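Long-range contacts in putative ferredoxin (Rhodopseudomonas palustris, PDB 4ID8), which binds a [3Fe-4S] cluster and probably carries electrons to its associated cytochrome P450, CYP194A4: residues 5-9 and 41-45; 8-14 and 35-39. All coordinates share one frame. Residues are numbered along the deposited sequence.

Interaction 1: 5-9 and 41-45; sequences LTIHV and DGVVP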
# COMPACT_ATOMS: atom_id res chain seq x y z
N LEU A 5 -9.62 -8.62 -3.97
CA LEU A 5 -8.29 -7.90 -3.73
C LEU A 5 -8.04 -7.32 -2.35
O LEU A 5 -8.83 -6.54 -1.84
CB LEU A 5 -7.96 -6.82 -4.77
CG LEU A 5 -7.98 -7.08 -6.28
CD1 LEU A 5 -7.55 -5.84 -6.92
CD2 LEU A 5 -7.00 -8.15 -6.67
N THR A 6 -6.91 -7.72 -1.74
CA THR A 6 -6.37 -7.12 -0.47
C THR A 6 -4.92 -6.66 -0.65
O THR A 6 -4.20 -7.16 -1.54
CB THR A 6 -6.53 -8.04 0.79
OG1 THR A 6 -5.51 -9.04 0.84
CG2 THR A 6 -7.86 -8.73 0.83
N ILE A 7 -4.50 -5.70 0.18
CA ILE A 7 -3.16 -5.12 0.16
C ILE A 7 -2.40 -5.51 1.39
O ILE A 7 -2.98 -5.56 2.46
CB ILE A 7 -3.21 -3.63 0.35
CG1 ILE A 7 -3.98 -2.93 -0.73
CG2 ILE A 7 -1.81 -3.09 0.29
CD1 ILE A 7 -3.08 -2.64 -1.94
N HIS A 8 -1.11 -5.76 1.26
CA HIS A 8 -0.23 -5.90 2.42
C HIS A 8 1.08 -5.16 2.21
O HIS A 8 1.68 -5.26 1.16
CB HIS A 8 0.01 -7.39 2.68
CG HIS A 8 1.08 -7.68 3.69
ND1 HIS A 8 0.97 -7.31 5.02
CD2 HIS A 8 2.24 -8.37 3.58
CE1 HIS A 8 2.07 -7.70 5.66
NE2 HIS A 8 2.85 -8.35 4.81
N VAL A 9 1.56 -4.45 3.21
CA VAL A 9 2.93 -3.92 3.15
C VAL A 9 3.84 -4.76 3.98
O VAL A 9 3.60 -4.94 5.17
CB VAL A 9 3.00 -2.49 3.71
CG1 VAL A 9 4.41 -1.93 3.58
CG2 VAL A 9 1.95 -1.61 3.04
N ASP A 41 -9.88 -2.36 6.53
CA ASP A 41 -10.08 -3.59 5.78
C ASP A 41 -8.88 -4.34 5.19
O ASP A 41 -8.84 -5.58 5.17
CB ASP A 41 -10.97 -3.25 4.59
CG ASP A 41 -12.24 -3.88 4.73
OD1 ASP A 41 -12.35 -4.66 5.68
OD2 ASP A 41 -13.13 -3.62 3.93
N GLY A 42 -7.97 -3.59 4.60
CA GLY A 42 -7.09 -4.16 3.60
C GLY A 42 -7.76 -4.41 2.26
O GLY A 42 -7.06 -4.41 1.26
N VAL A 43 -9.09 -4.62 2.24
CA VAL A 43 -9.89 -4.89 0.99
C VAL A 43 -9.98 -3.66 0.06
O VAL A 43 -10.26 -2.54 0.51
CB VAL A 43 -11.39 -5.31 1.29
CG1 VAL A 43 -12.18 -5.31 0.02
CG2 VAL A 43 -11.46 -6.63 1.83
N VAL A 44 -9.80 -3.86 -1.23
CA VAL A 44 -9.68 -2.75 -2.13
C VAL A 44 -11.02 -2.52 -2.82
O VAL A 44 -11.50 -3.41 -3.49
CB VAL A 44 -8.62 -3.05 -3.17
CG1 VAL A 44 -8.62 -1.98 -4.21
CG2 VAL A 44 -7.22 -3.22 -2.51
N PRO A 45 -11.64 -1.33 -2.64
CA PRO A 45 -12.90 -1.02 -3.30
C PRO A 45 -12.74 -0.83 -4.81
O PRO A 45 -11.64 -0.47 -5.27
CB PRO A 45 -13.32 0.30 -2.67
CG PRO A 45 -12.30 0.75 -1.91
CD PRO A 45 -11.25 -0.26 -1.72
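A strand that already has a partner on one edge can take a brief bridge on the other, and strand 6-9 of this small ferredoxin-type fold does so as an isolated antiparallel beta bridge. Thr-6 and Val-43 form a non-hydrogen-bonded pair, their CA atoms 4.4 Å apart, with the bonds made by the residues flanking them. Val-44 N donates to Leu-5 O at 2.9 Å, and Ile-7 N donates to Gly-42 O at 3.1 Å. The same carbonyls each receive a CA-H contact: Val-43 CA lies 3.4 Å from Leu-5 O, and Thr-6 CA lies 3.3 Å from Gly-42 O. The opposite edge of the strand is held by strand 64-67, to which Thr-6 and His-8 make backbone bonds; Thr-6 OG1 is also hydrogen-bonded to Thr-67 OG1.

The loop reaches the bridge by turning at Gly-42, whose phi of 75° and psi of -27° would jam a CB against the preceding carbonyl oxygen.

Apolar packing completes the joint. Val-44 points toward the strand and meets both Leu-5, CB to CB at 4.1 Å, and Ile-7. Helix 49-58 extends this small core, with Ile-49 touching both Leu-5 and Val-44. The bridge thus ties the loop before that helix to the first strand, and Val-44 CG2 rests 3.7 Å from Ile-7 CG1.

Interaction 2: 8-14 and 35-39; sequences HVDQDKC and NAHEK. With F3S (Fe3-s4 cluster), chain B.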
# COMPACT_ATOMS: atom_id res chain seq x y z
N HIS A 8 -1.11 -5.76 1.26
CA HIS A 8 -0.23 -5.90 2.42
C HIS A 8 1.08 -5.16 2.21
O HIS A 8 1.68 -5.26 1.16
CB HIS A 8 0.01 -7.39 2.68
CG HIS A 8 1.08 -7.68 3.69
ND1 HIS A 8 0.97 -7.31 5.02
CD2 HIS A 8 2.24 -8.37 3.58
CE1 HIS A 8 2.07 -7.70 5.66
NE2 HIS A 8 2.85 -8.35 4.81
N VAL A 9 1.56 -4.45 3.21
CA VAL A 9 2.93 -3.92 3.15
C VAL A 9 3.84 -4.76 3.98
O VAL A 9 3.60 -4.94 5.17
CB VAL A 9 3.00 -2.49 3.71
CG1 VAL A 9 4.41 -1.93 3.58
CG2 VAL A 9 1.95 -1.61 3.04
N ASP A 10 4.91 -5.25 3.41
CA ASP A 10 5.89 -6.02 4.20
C ASP A 10 6.76 -5.05 4.98
O ASP A 10 7.48 -4.25 4.41
CB ASP A 10 6.73 -6.85 3.23
CG ASP A 10 7.77 -7.74 3.92
OD1 ASP A 10 8.11 -8.77 3.31
OD2 ASP A 10 8.28 -7.43 5.02
N GLN A 11 6.72 -5.14 6.29
CA GLN A 11 7.39 -4.19 7.11
C GLN A 11 8.90 -4.25 6.97
O GLN A 11 9.59 -3.25 7.12
CB GLN A 11 6.98 -4.38 8.56
CG GLN A 11 5.53 -3.98 8.84
CD GLN A 11 5.19 -2.61 8.27
OE1 GLN A 11 5.70 -1.59 8.71
NE2 GLN A 11 4.32 -2.59 7.29
N ASP A 12 9.42 -5.44 6.69
CA ASP A 12 10.85 -5.54 6.50
C ASP A 12 11.38 -4.87 5.22
O ASP A 12 12.46 -4.25 5.23
CB ASP A 12 11.33 -6.98 6.65
CG ASP A 12 11.32 -7.44 8.11
OD1 ASP A 12 11.75 -6.67 9.00
OD2 ASP A 12 10.88 -8.59 8.38
N LYS A 13 10.60 -4.95 4.15
CA LYS A 13 10.92 -4.26 2.92
C LYS A 13 10.67 -2.74 2.94
O LYS A 13 11.47 -2.01 2.41
CB LYS A 13 10.20 -4.92 1.76
CG LYS A 13 10.62 -6.36 1.60
CD LYS A 13 9.58 -7.08 0.84
CE LYS A 13 10.19 -7.97 -0.20
NZ LYS A 13 9.92 -9.40 0.05
N CYS A 14 9.60 -2.26 3.56
CA CYS A 14 9.31 -0.81 3.64
C CYS A 14 10.47 0.04 4.14
O CYS A 14 10.97 -0.18 5.20
CB CYS A 14 8.10 -0.55 4.54
SG CYS A 14 7.51 1.12 4.34
N ASN A 35 6.71 4.33 8.20
CA ASN A 35 6.42 3.06 7.55
C ASN A 35 4.97 2.90 7.24
O ASN A 35 4.09 3.37 8.01
CB ASN A 35 6.88 1.91 8.42
CG ASN A 35 8.36 1.90 8.63
OD1 ASN A 35 9.13 1.60 7.72
ND2 ASN A 35 8.78 2.23 9.82
N ALA A 36 4.70 2.28 6.11
CA ALA A 36 3.34 2.12 5.67
C ALA A 36 2.73 0.78 6.11
O ALA A 36 3.43 -0.22 6.33
CB ALA A 36 3.24 2.30 4.18
N HIS A 37 1.41 0.78 6.27
CA HIS A 37 0.67 -0.44 6.51
C HIS A 37 -0.74 -0.32 5.91
O HIS A 37 -1.27 0.80 5.82
CB HIS A 37 0.66 -0.81 8.01
CG HIS A 37 0.17 0.28 8.89
ND1 HIS A 37 1.02 1.08 9.63
CD2 HIS A 37 -1.09 0.73 9.15
CE1 HIS A 37 0.30 1.98 10.31
NE2 HIS A 37 -0.98 1.78 10.04
N GLU A 38 -1.32 -1.45 5.49
CA GLU A 38 -2.71 -1.49 5.03
C GLU A 38 -3.70 -1.02 6.10
O GLU A 38 -3.49 -1.18 7.26
CB GLU A 38 -3.11 -2.86 4.52
CG GLU A 38 -2.89 -3.98 5.51
CD GLU A 38 -1.48 -4.54 5.42
OE1 GLU A 38 -0.56 -3.73 5.10
OE2 GLU A 38 -1.27 -5.77 5.67
N LYS A 39 -4.82 -0.49 5.67
CA LYS A 39 -5.65 0.42 6.46
C LYS A 39 -7.00 -0.27 6.61
O LYS A 39 -7.47 -0.92 5.69
CB LYS A 39 -5.73 1.72 5.66
CG LYS A 39 -6.41 2.93 6.22
CD LYS A 39 -6.49 3.99 5.15
CE LYS A 39 -6.76 5.38 5.68
NZ LYS A 39 -8.15 5.93 5.39
FE1 F3S B . 7.07 1.87 2.20
FE3 F3S B . 5.14 2.84 0.82
FE4 F3S B . 6.98 1.51 -0.34
S1 F3S B . 6.16 3.87 2.50
S2 F3S B . 8.85 1.96 0.87
S3 F3S B . 5.55 0.76 1.10
S4 F3S B . 6.16 3.42 -1.09
O HOH W 1 1.97 -4.58 7.30
O HOH W 2 3.10 -0.42 10.36
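Val-9 lies over Ala-36, CG2 to CB at 4.3 Å, and both line the [3Fe-4S] pocket of this ferredoxin fold: Val-9 CG1 is 3.8 Å from S3, and Ala-36 CB is 3.7 Å from S1. Between strands 6-9 and 36-38, side chains supply the bonds that backbones would make in a sheet. Glu-38 spreads its carboxylate, taking His-8 ND1 on OE2 at 2.8 Å and the backbone Val-9 N on OE1 at 2.9 Å. Gln-11 NE2 spans the gap to Ala-36 O at 2.7 Å while also donating to Val-9 O at 3.2 Å, and one water joins that amide to Val-9 O. Beyond Val-9, Asp-10 OD2 accepts Asp-12 N at 2.8 Å in an Asx turn, and Cys-14 N returns to Asp-10 O at 3.0 Å, leading the chain into the cluster loop. Cys-14 SG binds FE1 at 2.3 Å and accepts a hydrogen bond from Ala-36 N at 3.5 Å.

Both contacts, centred 12 Å apart, use strand 6-9; their first segments overlap at His-8 and Val-9, which make cross-segment contacts in interaction 2 but not in interaction 1. Interaction 1 uses the start of the strand, interaction 2 its end and the turn that follows. Their second segments come in reverse order, 35-39 before 41-45, so the chain leaving strand 36-38 runs back beside strand 6-9 and on toward helix 49-58. The two meet where Ile-7 O packs on Glu-38 CB at 3.4 Å. Here one short strand joins an end that leads, through the turn at Asp-10, to the cluster ligand Cys-14 with an end whose Leu-5 packs, with Val-44, against helix 49-58.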